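Local coordinates for protein ultraspiracle (Drosophila melanogaster, PDB 1HG4) that probably acts as a ligand-regulated transcription factor of the nuclear hormone receptor family, its ligand-binding domain held here in an inactive conformation around a bound phospholipid, at residues R13-E18 against D174-S179; G26-T31 against Q59-V64; L30-V35 against R256-L261; E65-M70 against I184-P189. All coordinates share one frame; numbering follows the deposited sequence.

Interaction 1 of 4, residues R13-E18 against D174-S179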
loop_
_atom_site.group_PDB
_atom_site.type_symbol
_atom_site.label_atom_id
_atom_site.label_comp_id
_atom_site.label_asym_id
_atom_site.label_seq_id
_atom_site.Cartn_x
_atom_site.Cartn_y
_atom_site.Cartn_z
ATOM N N ARG A 13 -0.524 22.274 -8.267
ATOM C CA ARG A 13 -1.196 21.527 -9.323
ATOM C C ARG A 13 -2.624 21.220 -8.903
ATOM O O ARG A 13 -3.540 21.150 -9.730
ATOM C CB ARG A 13 -0.450 20.226 -9.618
ATOM C CG ARG A 13 -0.367 19.885 -11.107
ATOM C CD ARG A 13 0.226 21.051 -11.887
ATOM N NE ARG A 13 1.368 20.670 -12.719
ATOM C CZ ARG A 13 2.087 21.537 -13.429
ATOM N NH1 ARG A 13 1.778 22.828 -13.402
ATOM N NH2 ARG A 13 3.110 21.122 -14.170
ATOM N N ILE A 14 -2.813 21.040 -7.605
ATOM C CA ILE A 14 -4.134 20.759 -7.085
ATOM C C ILE A 14 -4.974 22.033 -7.110
ATOM O O ILE A 14 -6.171 21.994 -7.358
ATOM C CB ILE A 14 -4.051 20.222 -5.661
ATOM C CG1 ILE A 14 -3.289 18.895 -5.668
ATOM C CG2 ILE A 14 -5.441 20.050 -5.101
ATOM C CD1 ILE A 14 -3.066 18.317 -4.304
ATOM N N ILE A 15 -4.331 23.164 -6.853
ATOM C CA ILE A 15 -5.012 24.445 -6.863
ATOM C C ILE A 15 -5.492 24.743 -8.277
ATOM O O ILE A 15 -6.628 25.163 -8.486
ATOM C CB ILE A 15 -4.072 25.588 -6.375
ATOM C CG1 ILE A 15 -4.105 25.670 -4.846
ATOM C CG2 ILE A 15 -4.506 26.936 -6.957
ATOM C CD1 ILE A 15 -5.453 26.105 -4.295
ATOM N N GLU A 16 -4.623 24.508 -9.245
ATOM C CA GLU A 16 -4.959 24.766 -10.632
ATOM C C GLU A 16 -6.200 24.001 -11.085
ATOM O O GLU A 16 -7.016 24.519 -11.845
ATOM C CB GLU A 16 -3.777 24.415 -11.533
ATOM C CG GLU A 16 -3.862 25.077 -12.897
ATOM C CD GLU A 16 -2.588 24.937 -13.697
ATOM O OE1 GLU A 16 -2.317 23.818 -14.187
ATOM O OE2 GLU A 16 -1.861 25.948 -13.825
ATOM N N ALA A 17 -6.335 22.764 -10.626
ATOM C CA ALA A 17 -7.481 21.948 -10.984
ATOM C C ALA A 17 -8.781 22.577 -10.469
ATOM O O ALA A 17 -9.755 22.705 -11.209
ATOM C CB ALA A 17 -7.321 20.546 -10.405
ATOM N N GLU A 18 -8.788 22.967 -9.199
ATOM C CA GLU A 18 -9.965 23.566 -8.597
ATOM C C GLU A 18 -10.362 24.826 -9.334
ATOM O O GLU A 18 -11.498 24.960 -9.787
ATOM C CB GLU A 18 -9.699 23.929 -7.141
ATOM C CG GLU A 18 -9.596 22.754 -6.194
ATOM C CD GLU A 18 -9.203 23.194 -4.794
ATOM O OE1 GLU A 18 -9.855 24.106 -4.247
ATOM O OE2 GLU A 18 -8.241 22.628 -4.240
ATOM N N ASP A 174 -5.954 28.538 5.319
ATOM C CA ASP A 174 -5.750 29.250 4.072
ATOM C C ASP A 174 -6.219 28.416 2.886
ATOM O O ASP A 174 -6.552 27.236 3.037
ATOM C CB ASP A 174 -4.278 29.667 3.919
ATOM C CG ASP A 174 -3.328 28.487 3.831
ATOM O OD1 ASP A 174 -3.660 27.485 3.162
ATOM O OD2 ASP A 174 -2.225 28.569 4.419
ATOM N N ARG A 175 -6.234 29.039 1.713
ATOM C CA ARG A 175 -6.687 28.381 0.497
ATOM C C ARG A 175 -5.886 27.129 0.153
ATOM O O ARG A 175 -6.431 26.169 -0.401
ATOM C CB ARG A 175 -6.646 29.360 -0.686
ATOM C CG ARG A 175 -7.188 28.764 -1.977
ATOM C CD ARG A 175 -8.694 28.541 -1.893
ATOM N NE ARG A 175 -9.154 27.503 -2.809
ATOM C CZ ARG A 175 -8.957 27.518 -4.124
ATOM N NH1 ARG A 175 -8.304 28.523 -4.692
ATOM N NH2 ARG A 175 -9.412 26.526 -4.876
ATOM N N ARG A 176 -4.597 27.138 0.479
ATOM C CA ARG A 176 -3.753 25.993 0.194
ATOM C C ARG A 176 -4.109 24.828 1.101
ATOM O O ARG A 176 -4.165 23.684 0.666
ATOM C CB ARG A 176 -2.274 26.359 0.357
ATOM C CG ARG A 176 -1.534 26.583 -0.971
ATOM C CD ARG A 176 -1.426 28.047 -1.363
ATOM N NE ARG A 176 -1.645 28.241 -2.796
ATOM C CZ ARG A 176 -1.704 29.429 -3.396
ATOM N NH1 ARG A 176 -1.547 30.545 -2.689
ATOM N NH2 ARG A 176 -1.959 29.502 -4.697
ATOM N N GLU A 177 -4.363 25.107 2.367
ATOM C CA GLU A 177 -4.731 24.036 3.286
ATOM C C GLU A 177 -6.099 23.430 2.961
ATOM O O GLU A 177 -6.295 22.231 3.155
ATOM C CB GLU A 177 -4.698 24.553 4.725
ATOM C CG GLU A 177 -3.367 25.199 5.038
ATOM C CD GLU A 177 -3.270 25.730 6.438
ATOM O OE1 GLU A 177 -4.176 26.474 6.862
ATOM O OE2 GLU A 177 -2.271 25.411 7.112
ATOM N N LEU A 178 -7.039 24.236 2.452
ATOM C CA LEU A 178 -8.366 23.709 2.110
ATOM C C LEU A 178 -8.268 22.786 0.888
ATOM O O LEU A 178 -8.933 21.748 0.819
ATOM C CB LEU A 178 -9.360 24.843 1.815
ATOM C CG LEU A 178 -10.764 24.325 1.451
ATOM C CD1 LEU A 178 -11.502 23.863 2.724
ATOM C CD2 LEU A 178 -11.542 25.413 0.719
ATOM N N SER A 179 -7.444 23.178 -0.083
ATOM C CA SER A 179 -7.236 22.353 -1.262
ATOM C C SER A 179 -6.695 20.991 -0.841
ATOM O O SER A 179 -7.111 19.970 -1.383
ATOM C CB SER A 179 -6.246 23.005 -2.208
ATOM O OG SER A 179 -6.818 24.156 -2.780
#
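The side chain of E18 runs extended beyond CG, which lies beside the backbone N, while R175 has CG anti to its own N and then bends at chi2 (69°), so the two charged ends meet tip to tip. They bridge two helices of the mostly helical nuclear receptor ligand-binding fold, 11-24 and 175-186, whose short segments cross at 85°. R175 NH2 donates to E18 OE1 at 2.5 Å in a bent salt bridge. Carboxylate and guanidinium planes stand 81° apart, and the donor reaches the oxygen from above the carboxylate plane. E18 OE1 also forms a salt bridge with K182, about two turns beyond R175 on helix 175-186, so the buried carboxylate is probably kept ionised. Its OE2 accepts from S179 OG, although the placement of both atoms is less certain. I15 covers one face of the R175 guanidinium: I15 CD1 sits over its centre, 3.8 Å from R175 CZ. A capping box starts helix 175-186, with D174 at the N-cap. E177 N donates to D174 OD1 at 2.6 Å, nearly along the C-O axis, and D174 N returns a bond to E177 OE1 at 3.1 Å, on that oxygen's anti lone pair.

Interaction 2 of 4, residues G26-T31 against Q59-V64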
loop_
_atom_site.group_PDB
_atom_site.type_symbol
_atom_site.label_atom_id
_atom_site.label_comp_id
_atom_site.label_asym_id
_atom_site.label_seq_id
_atom_site.Cartn_x
_atom_site.Cartn_y
_atom_site.Cartn_z
ATOM N N GLY A 26 -18.539 27.055 -17.505
ATOM C CA GLY A 26 -19.657 27.920 -17.819
ATOM C C GLY A 26 -20.904 27.559 -17.022
ATOM O O GLY A 26 -20.884 27.511 -15.780
ATOM N N ASP A 27 -21.983 27.287 -17.754
ATOM C CA ASP A 27 -23.263 26.932 -17.153
ATOM C C ASP A 27 -23.607 25.439 -17.211
ATOM O O ASP A 27 -24.714 25.042 -16.844
ATOM C CB ASP A 27 -24.383 27.739 -17.814
ATOM C CG ASP A 27 -24.353 29.195 -17.416
ATOM O OD1 ASP A 27 -24.370 29.470 -16.195
ATOM O OD2 ASP A 27 -24.316 30.064 -18.316
ATOM N N ARG A 28 -22.669 24.614 -17.674
ATOM C CA ARG A 28 -22.908 23.174 -17.754
ATOM C C ARG A 28 -23.214 22.633 -16.353
ATOM O O ARG A 28 -22.664 23.103 -15.358
ATOM C CB ARG A 28 -21.684 22.471 -18.359
ATOM C CG ARG A 28 -21.506 22.709 -19.853
ATOM C CD ARG A 28 -20.029 22.772 -20.234
ATOM N NE ARG A 28 -19.810 22.854 -21.680
ATOM C CZ ARG A 28 -20.016 21.845 -22.524
ATOM N NH1 ARG A 28 -20.448 20.674 -22.067
ATOM N NH2 ARG A 28 -19.783 21.999 -23.825
ATOM N N ALA A 29 -24.087 21.638 -16.277
ATOM C CA ALA A 29 -24.469 21.087 -14.991
ATOM C C ALA A 29 -24.832 19.623 -15.052
ATOM O O ALA A 29 -25.300 19.123 -16.073
ATOM C CB ALA A 29 -25.655 21.876 -14.429
ATOM N N LEU A 30 -24.600 18.942 -13.937
ATOM C CA LEU A 30 -24.934 17.528 -13.778
ATOM C C LEU A 30 -26.272 17.616 -13.032
ATOM O O LEU A 30 -26.318 17.960 -11.844
ATOM C CB LEU A 30 -23.863 16.833 -12.914
ATOM C CG LEU A 30 -23.914 15.352 -12.547
ATOM C CD1 LEU A 30 -25.287 14.779 -12.811
ATOM C CD2 LEU A 30 -22.868 14.604 -13.339
ATOM N N THR A 31 -27.364 17.329 -13.729
ATOM C CA THR A 31 -28.682 17.431 -13.114
ATOM C C THR A 31 -29.059 16.233 -12.229
ATOM O O THR A 31 -29.738 15.306 -12.672
ATOM C CB THR A 31 -29.770 17.626 -14.191
ATOM O OG1 THR A 31 -29.801 16.474 -15.040
ATOM C CG2 THR A 31 -29.464 18.842 -15.049
ATOM N N GLN A 59 -22.175 22.881 -9.560
ATOM C CA GLN A 59 -20.989 22.583 -8.775
ATOM C C GLN A 59 -20.615 21.117 -8.938
ATOM O O GLN A 59 -19.436 20.760 -8.859
ATOM C CB GLN A 59 -21.226 22.923 -7.300
ATOM C CG GLN A 59 -21.420 24.421 -7.067
ATOM C CD GLN A 59 -21.496 24.788 -5.604
ATOM O OE1 GLN A 59 -21.498 23.919 -4.724
ATOM N NE2 GLN A 59 -21.563 26.086 -5.329
ATOM N N LEU A 60 -21.619 20.272 -9.180
ATOM C CA LEU A 60 -21.382 18.849 -9.380
ATOM C C LEU A 60 -20.636 18.637 -10.693
ATOM O O LEU A 60 -19.673 17.867 -10.755
ATOM C CB LEU A 60 -22.698 18.075 -9.407
ATOM C CG LEU A 60 -23.210 17.507 -8.086
ATOM C CD1 LEU A 60 -24.574 16.862 -8.312
ATOM C CD2 LEU A 60 -22.215 16.476 -7.542
ATOM N N PHE A 61 -21.092 19.320 -11.740
ATOM C CA PHE A 61 -20.456 19.216 -13.047
ATOM C C PHE A 61 -18.994 19.617 -12.909
ATOM O O PHE A 61 -18.100 18.931 -13.395
ATOM C CB PHE A 61 -21.134 20.145 -14.062
ATOM C CG PHE A 61 -20.631 19.968 -15.466
ATOM C CD1 PHE A 61 -19.531 20.691 -15.920
ATOM C CD2 PHE A 61 -21.225 19.041 -16.324
ATOM C CE1 PHE A 61 -19.028 20.488 -17.214
ATOM C CE2 PHE A 61 -20.727 18.833 -17.621
ATOM C CZ PHE A 61 -19.631 19.558 -18.063
ATOM N N GLN A 62 -18.774 20.747 -12.249
ATOM C CA GLN A 62 -17.440 21.276 -12.038
ATOM C C GLN A 62 -16.572 20.303 -11.259
ATOM O O GLN A 62 -15.387 20.136 -11.566
ATOM C CB GLN A 62 -17.532 22.621 -11.310
ATOM C CG GLN A 62 -18.026 23.752 -12.205
ATOM C CD GLN A 62 -18.588 24.925 -11.421
ATOM O OE1 GLN A 62 -18.005 25.369 -10.432
ATOM N NE2 GLN A 62 -19.728 25.445 -11.876
ATOM N N MET A 63 -17.174 19.651 -10.270
ATOM C CA MET A 63 -16.470 18.689 -9.437
ATOM C C MET A 63 -15.895 17.564 -10.271
ATOM O O MET A 63 -14.745 17.163 -10.082
ATOM C CB MET A 63 -17.410 18.105 -8.387
ATOM C CG MET A 63 -16.717 17.133 -7.451
ATOM S SD MET A 63 -17.879 16.203 -6.463
ATOM C CE MET A 63 -18.698 17.574 -5.577
ATOM N N VAL A 64 -16.705 17.051 -11.189
ATOM C CA VAL A 64 -16.272 15.966 -12.063
ATOM C C VAL A 64 -15.057 16.398 -12.887
ATOM O O VAL A 64 -14.089 15.651 -13.001
ATOM C CB VAL A 64 -17.425 15.521 -13.005
ATOM C CG1 VAL A 64 -16.911 14.552 -14.049
ATOM C CG2 VAL A 64 -18.528 14.878 -12.181
HETATM O O HOH W 1 -21.177 24.994 -14.435
#
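The loop that follows helix 11-24 in this nuclear receptor ligand-binding fold lies along helix 46-68, and A29 and F61 bring the two backbones closest. The evidence for a CH-pi contact is clear: R28 CB stands over the centre of the F61 ring, 12° off its normal and 3.5 Å from F61 CE1. The ring is placed there by a chi1 of -173°, with CG anti to the backbone N. An alanine here would remove this ring and would probably leave the R28 side chain without its apolar platform, loosening the loop against the helix. Apolar packing continues inward, where L30 CB meets L60 CB at 3.9 Å and A29 CA lies 3.6 Å from F61 CB. The side chain of L60 is about 7 Å from the bound phospholipid. Polar contact across the pair runs through one water. It donates to G26 O at 2.9 Å and to R28 O at 2.6 Å, and accepts from Q62 NE2 at 3.0 Å.

Interaction 3 of 4, residues L30-V35 against R256-L261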
loop_
_atom_site.group_PDB
_atom_site.type_symbol
_atom_site.label_atom_id
_atom_site.label_comp_id
_atom_site.label_asym_id
_atom_site.label_seq_id
_atom_site.Cartn_x
_atom_site.Cartn_y
_atom_site.Cartn_z
ATOM N N LEU A 30 -24.600 18.942 -13.937
ATOM C CA LEU A 30 -24.934 17.528 -13.778
ATOM C C LEU A 30 -26.272 17.616 -13.032
ATOM O O LEU A 30 -26.318 17.960 -11.844
ATOM C CB LEU A 30 -23.863 16.833 -12.914
ATOM C CG LEU A 30 -23.914 15.352 -12.547
ATOM C CD1 LEU A 30 -25.287 14.779 -12.811
ATOM C CD2 LEU A 30 -22.868 14.604 -13.339
ATOM N N THR A 31 -27.364 17.329 -13.729
ATOM C CA THR A 31 -28.682 17.431 -13.114
ATOM C C THR A 31 -29.059 16.233 -12.229
ATOM O O THR A 31 -29.738 15.306 -12.672
ATOM C CB THR A 31 -29.770 17.626 -14.191
ATOM O OG1 THR A 31 -29.801 16.474 -15.040
ATOM C CG2 THR A 31 -29.464 18.842 -15.049
ATOM N N PHE A 32 -28.612 16.258 -10.977
ATOM C CA PHE A 32 -28.934 15.201 -10.038
ATOM C C PHE A 32 -30.095 15.657 -9.136
ATOM O O PHE A 32 -30.996 14.878 -8.808
ATOM C CB PHE A 32 -27.714 14.863 -9.176
ATOM C CG PHE A 32 -27.957 13.731 -8.209
ATOM C CD1 PHE A 32 -28.504 12.538 -8.647
ATOM C CD2 PHE A 32 -27.642 13.865 -6.871
ATOM C CE1 PHE A 32 -28.738 11.491 -7.757
ATOM C CE2 PHE A 32 -27.872 12.826 -5.971
ATOM C CZ PHE A 32 -28.421 11.639 -6.412
ATOM N N LEU A 33 -30.059 16.921 -8.726
ATOM C CA LEU A 33 -31.105 17.461 -7.880
ATOM C C LEU A 33 -32.140 18.150 -8.746
ATOM O O LEU A 33 -31.827 18.679 -9.811
ATOM C CB LEU A 33 -30.534 18.470 -6.881
ATOM C CG LEU A 33 -29.773 17.957 -5.656
ATOM C CD1 LEU A 33 -28.659 17.060 -6.078
ATOM C CD2 LEU A 33 -29.228 19.129 -4.875
ATOM N N ARG A 34 -33.379 18.128 -8.276
ATOM C CA ARG A 34 -34.492 18.762 -8.960
ATOM C C ARG A 34 -35.770 18.416 -8.217
ATOM O O ARG A 34 -35.880 17.355 -7.590
ATOM C CB ARG A 34 -34.592 18.297 -10.416
ATOM C CG ARG A 34 -34.641 16.810 -10.574
ATOM C CD ARG A 34 -35.394 16.436 -11.826
ATOM N NE ARG A 34 -35.431 14.984 -11.982
ATOM C CZ ARG A 34 -34.520 14.276 -12.644
ATOM N NH1 ARG A 34 -33.491 14.890 -13.227
ATOM N NH2 ARG A 34 -34.640 12.952 -12.712
ATOM N N VAL A 35 -36.735 19.322 -8.277
ATOM C CA VAL A 35 -37.994 19.113 -7.586
ATOM C C VAL A 35 -39.013 18.542 -8.558
ATOM O O VAL A 35 -39.265 19.117 -9.610
ATOM C CB VAL A 35 -38.487 20.448 -6.922
ATOM C CG1 VAL A 35 -38.127 21.631 -7.787
ATOM C CG2 VAL A 35 -39.981 20.413 -6.685
ATOM N N ARG A 256 -32.529 8.622 -11.836
ATOM C CA ARG A 256 -31.322 7.985 -12.349
ATOM C C ARG A 256 -30.247 7.993 -11.262
ATOM O O ARG A 256 -30.012 9.013 -10.610
ATOM C CB ARG A 256 -30.809 8.717 -13.584
ATOM C CG ARG A 256 -30.080 7.814 -14.539
ATOM C CD ARG A 256 -30.706 7.895 -15.901
ATOM N NE ARG A 256 -30.124 8.954 -16.717
ATOM C CZ ARG A 256 -28.944 8.858 -17.320
ATOM N NH1 ARG A 256 -28.225 7.750 -17.196
ATOM N NH2 ARG A 256 -28.486 9.869 -18.053
ATOM N N PRO A 257 -29.588 6.845 -11.040
ATOM C CA PRO A 257 -28.540 6.761 -10.016
ATOM C C PRO A 257 -27.345 7.639 -10.375
ATOM O O PRO A 257 -26.858 7.615 -11.507
ATOM C CB PRO A 257 -28.193 5.279 -10.001
ATOM C CG PRO A 257 -28.431 4.872 -11.429
ATOM C CD PRO A 257 -29.729 5.565 -11.759
ATOM N N LEU A 258 -26.889 8.412 -9.395
ATOM C CA LEU A 258 -25.772 9.334 -9.567
ATOM C C LEU A 258 -24.578 8.665 -10.237
ATOM O O LEU A 258 -23.891 9.287 -11.050
ATOM C CB LEU A 258 -25.375 9.916 -8.205
ATOM C CG LEU A 258 -24.344 11.051 -8.104
ATOM C CD1 LEU A 258 -24.771 12.265 -8.916
ATOM C CD2 LEU A 258 -24.180 11.421 -6.634
ATOM N N GLU A 259 -24.334 7.400 -9.901
ATOM C CA GLU A 259 -23.223 6.659 -10.505
ATOM C C GLU A 259 -23.246 6.805 -12.026
ATOM O O GLU A 259 -22.215 7.075 -12.648
ATOM C CB GLU A 259 -23.303 5.168 -10.170
ATOM C CG GLU A 259 -22.981 4.790 -8.740
ATOM C CD GLU A 259 -24.038 5.249 -7.760
ATOM O OE1 GLU A 259 -25.239 5.265 -8.131
ATOM O OE2 GLU A 259 -23.667 5.580 -6.610
ATOM N N GLU A 260 -24.427 6.624 -12.616
ATOM C CA GLU A 260 -24.581 6.728 -14.060
ATOM C C GLU A 260 -24.237 8.114 -14.572
ATOM O O GLU A 260 -23.546 8.255 -15.577
ATOM C CB GLU A 260 -26.008 6.377 -14.471
ATOM C CG GLU A 260 -26.304 4.891 -14.527
ATOM C CD GLU A 260 -27.755 4.609 -14.884
ATOM O OE1 GLU A 260 -28.270 5.251 -15.834
ATOM O OE2 GLU A 260 -28.377 3.748 -14.220
ATOM N N LEU A 261 -24.717 9.138 -13.880
ATOM C CA LEU A 261 -24.466 10.507 -14.298
ATOM C C LEU A 261 -22.970 10.817 -14.294
ATOM O O LEU A 261 -22.468 11.481 -15.201
ATOM C CB LEU A 261 -25.235 11.480 -13.396
ATOM C CG LEU A 261 -26.777 11.458 -13.460
ATOM C CD1 LEU A 261 -27.308 10.068 -13.179
ATOM C CD2 LEU A 261 -27.342 12.414 -12.431
#
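Helix 258-266, the last helix of the chain, corresponds by its position in the nuclear receptor fold to the C-terminal activation helix, and its first turn is packed here against the loop between helices 11-24 and 46-68. F32 has the largest share of the contact. With CG anti to the backbone N (chi1 -178°), its ring reaches L258, whose CD1 lies over one face, offset toward the rim, 20° off the ring normal and 3.6 Å from F32 CG. This is a CH-pi contact. L258 CB adds a second touch, 3.7 Å from F32 CE1, and at the ring edge R256 O lies in plane, 4.0 Å from the same F32 CE1. Replacing F32 by alanine would remove the ring face that L258 covers and would probably weaken the hold of the loop on the helix start. The loop bends in an inverse gamma turn centred on T31, closed by a weak bond from F32 N to L30 O at 3.0 Å. The turn brings T31 O within 3.8 Å of L261 CD2, and L261 also packs on the branched end of L30. Such loop-to-helix packing is consistent with an activation helix held in an inactive position. P257 occupies the N-cap. Nearby, R256 uses both terminal guanidinium nitrogens: NH2 pairs with E264, while NH1 bridges to E260 OE1 at 2.8 Å, the acceptor lying in the guanidinium plane and using its anti lone pair.

Interaction 4 of 4, residues E65-M70 against I184-P189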
loop_
_atom_site.group_PDB
_atom_site.type_symbol
_atom_site.label_atom_id
_atom_site.label_comp_id
_atom_site.label_asym_id
_atom_site.label_seq_id
_atom_site.Cartn_x
_atom_site.Cartn_y
_atom_site.Cartn_z
ATOM N N GLU A 65 -15.096 17.613 -13.438
ATOM C CA GLU A 65 -13.979 18.108 -14.237
ATOM C C GLU A 65 -12.777 18.365 -13.348
ATOM O O GLU A 65 -11.629 18.246 -13.781
ATOM C CB GLU A 65 -14.370 19.377 -14.984
ATOM C CG GLU A 65 -15.462 19.155 -16.038
ATOM C CD GLU A 65 -15.187 17.985 -16.968
ATOM O OE1 GLU A 65 -14.048 17.842 -17.467
ATOM O OE2 GLU A 65 -16.118 17.201 -17.209
ATOM N N TYR A 66 -13.046 18.708 -12.098
ATOM C CA TYR A 66 -11.986 18.936 -11.115
ATOM C C TYR A 66 -11.210 17.635 -10.902
ATOM O O TYR A 66 -9.983 17.621 -11.015
ATOM C CB TYR A 66 -12.606 19.407 -9.798
ATOM C CG TYR A 66 -11.809 19.087 -8.560
ATOM C CD1 TYR A 66 -10.602 19.731 -8.288
ATOM C CD2 TYR A 66 -12.281 18.148 -7.638
ATOM C CE1 TYR A 66 -9.883 19.452 -7.111
ATOM C CE2 TYR A 66 -11.575 17.862 -6.468
ATOM C CZ TYR A 66 -10.385 18.517 -6.206
ATOM O OH TYR A 66 -9.744 18.251 -5.019
ATOM N N ALA A 67 -11.929 16.552 -10.601
ATOM C CA ALA A 67 -11.310 15.245 -10.384
ATOM C C ALA A 67 -10.598 14.778 -11.651
ATOM O O ALA A 67 -9.547 14.152 -11.597
ATOM C CB ALA A 67 -12.370 14.223 -9.979
ATOM N N ARG A 68 -11.168 15.107 -12.799
ATOM C CA ARG A 68 -10.570 14.702 -14.057
ATOM C C ARG A 68 -9.152 15.257 -14.235
ATOM O O ARG A 68 -8.303 14.618 -14.859
ATOM C CB ARG A 68 -11.457 15.151 -15.219
ATOM C CG ARG A 68 -10.777 15.053 -16.559
ATOM C CD ARG A 68 -11.623 14.326 -17.554
ATOM N NE ARG A 68 -12.849 15.032 -17.908
ATOM C CZ ARG A 68 -13.844 14.446 -18.562
ATOM N NH1 ARG A 68 -13.729 13.173 -18.911
ATOM N NH2 ARG A 68 -14.951 15.114 -18.852
ATOM N N MET A 69 -8.910 16.444 -13.686
ATOM C CA MET A 69 -7.610 17.097 -13.785
ATOM C C MET A 69 -6.723 16.838 -12.580
ATOM O O MET A 69 -5.610 17.349 -12.515
ATOM C CB MET A 69 -7.775 18.615 -13.959
ATOM C CG MET A 69 -8.320 19.032 -15.320
ATOM S SD MET A 69 -8.431 20.816 -15.498
ATOM C CE MET A 69 -10.048 21.095 -14.666
ATOM N N MET A 70 -7.216 16.063 -11.621
ATOM C CA MET A 70 -6.414 15.764 -10.436
ATOM C C MET A 70 -5.392 14.691 -10.773
ATOM O O MET A 70 -5.685 13.749 -11.518
ATOM C CB MET A 70 -7.303 15.320 -9.271
ATOM C CG MET A 70 -7.989 16.474 -8.540
ATOM S SD MET A 70 -6.867 17.540 -7.523
ATOM C CE MET A 70 -6.849 16.646 -5.980
ATOM N N ILE A 184 -7.462 15.104 0.196
ATOM C CA ILE A 184 -7.407 13.966 1.120
ATOM C C ILE A 184 -8.757 13.242 1.050
ATOM O O ILE A 184 -8.814 12.005 1.059
ATOM C CB ILE A 184 -7.116 14.435 2.593
ATOM C CG1 ILE A 184 -5.674 14.895 2.706
ATOM C CG2 ILE A 184 -7.378 13.317 3.609
ATOM C CD1 ILE A 184 -5.445 15.808 3.853
ATOM N N ILE A 185 -9.833 14.027 0.956
ATOM C CA ILE A 185 -11.186 13.494 0.881
ATOM C C ILE A 185 -11.394 12.707 -0.396
ATOM O O ILE A 185 -11.856 11.562 -0.358
ATOM C CB ILE A 185 -12.235 14.629 0.953
ATOM C CG1 ILE A 185 -12.183 15.290 2.330
ATOM C CG2 ILE A 185 -13.625 14.088 0.687
ATOM C CD1 ILE A 185 -13.021 16.540 2.432
ATOM N N LEU A 186 -11.068 13.318 -1.527
ATOM C CA LEU A 186 -11.216 12.659 -2.827
ATOM C C LEU A 186 -10.496 11.314 -2.875
ATOM O O LEU A 186 -11.102 10.299 -3.206
ATOM C CB LEU A 186 -10.668 13.551 -3.952
ATOM C CG LEU A 186 -10.791 12.978 -5.370
ATOM C CD1 LEU A 186 -12.266 12.816 -5.736
ATOM C CD2 LEU A 186 -10.105 13.904 -6.364
ATOM N N TYR A 187 -9.208 11.318 -2.546
ATOM C CA TYR A 187 -8.377 10.101 -2.565
ATOM C C TYR A 187 -8.678 9.174 -1.380
ATOM O O TYR A 187 -7.840 8.995 -0.486
ATOM C CB TYR A 187 -6.886 10.479 -2.539
ATOM C CG TYR A 187 -6.414 11.273 -3.742
ATOM C CD1 TYR A 187 -6.692 10.847 -5.033
ATOM C CD2 TYR A 187 -5.660 12.433 -3.585
ATOM C CE1 TYR A 187 -6.225 11.555 -6.143
ATOM C CE2 TYR A 187 -5.192 13.148 -4.686
ATOM C CZ TYR A 187 -5.480 12.697 -5.962
ATOM O OH TYR A 187 -5.018 13.373 -7.073
ATOM N N ASN A 188 -9.861 8.565 -1.394
ATOM C CA ASN A 188 -10.286 7.694 -0.305
ATOM C C ASN A 188 -10.217 6.228 -0.747
ATOM O O ASN A 188 -11.024 5.766 -1.550
ATOM C CB ASN A 188 -11.706 8.092 0.117
ATOM C CG ASN A 188 -12.250 7.248 1.256
ATOM O OD1 ASN A 188 -13.389 7.440 1.685
ATOM N ND2 ASN A 188 -11.454 6.311 1.746
ATOM N N PRO A 189 -9.248 5.474 -0.207
ATOM C CA PRO A 189 -9.045 4.064 -0.538
ATOM C C PRO A 189 -9.887 3.042 0.213
ATOM O O PRO A 189 -9.871 1.863 -0.126
ATOM C CB PRO A 189 -7.565 3.871 -0.246
ATOM C CG PRO A 189 -7.398 4.685 1.019
ATOM C CD PRO A 189 -8.182 5.957 0.702
#
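M70 is folded back on itself, with chi1, chi2 and chi3 of -79°, -71° and -87°, so its chain stays compact between two partners. Its CG rests over one face of the Y66 ring, offset toward the rim. L186 has CG anti to the backbone N and slides past M70 in the opposite direction, putting L186 CD2 4.0 Å from M70 CG. The same methyl lies 4.2 Å from Y66 CE2 and 4.3 Å from A67 CB, so one leucine branch meets three side chains. These residues join the ends of helices 46-68 and 175-186 in the buried interior of the ligand-binding fold. Beyond L186 the chain turns in an inverse gamma turn centred on Y187, with N188 N bonded to L186 O at 2.8 Å. The Y187 side chain crosses M70 obliquely: M70 CE lies 4.1 Å from Y187 CE2, and M70 CB 3.7 Å from Y187 OH, a hydroxyl hydrogen-bonded to P71 O. On helix 46-68, R68 grips E65 side-on, NE to E65 OE1 at 3.1 Å and NH2 to E65 OE2 at 2.9 Å.

Along the chain, the loop closed by interaction 1 encloses interaction 2, that closed by interaction 3 encloses interaction 4, and interaction 1 alternates in its segments with both 3 and 4. In space they form two neighbourhoods. Interactions 1 and 4, with centres 12 Å apart, share helix 175-186 and touch, E18 CG lying 3.4 Å from Y66 CE1. Interactions 2 and 3, with centres 11 Å apart, share L30 and T31, and L60 CD1 packs at 3.8 Å on F32 CB. Helix 46-68 links the two groups, since the segments of interactions 2 and 4 adjoin on it. The centres of interactions 1 and 3 lie 27 Å apart, on opposite sides of the chain's centre. One helix thus spans from the buried helical interior to the loop packed on the probable activation helix.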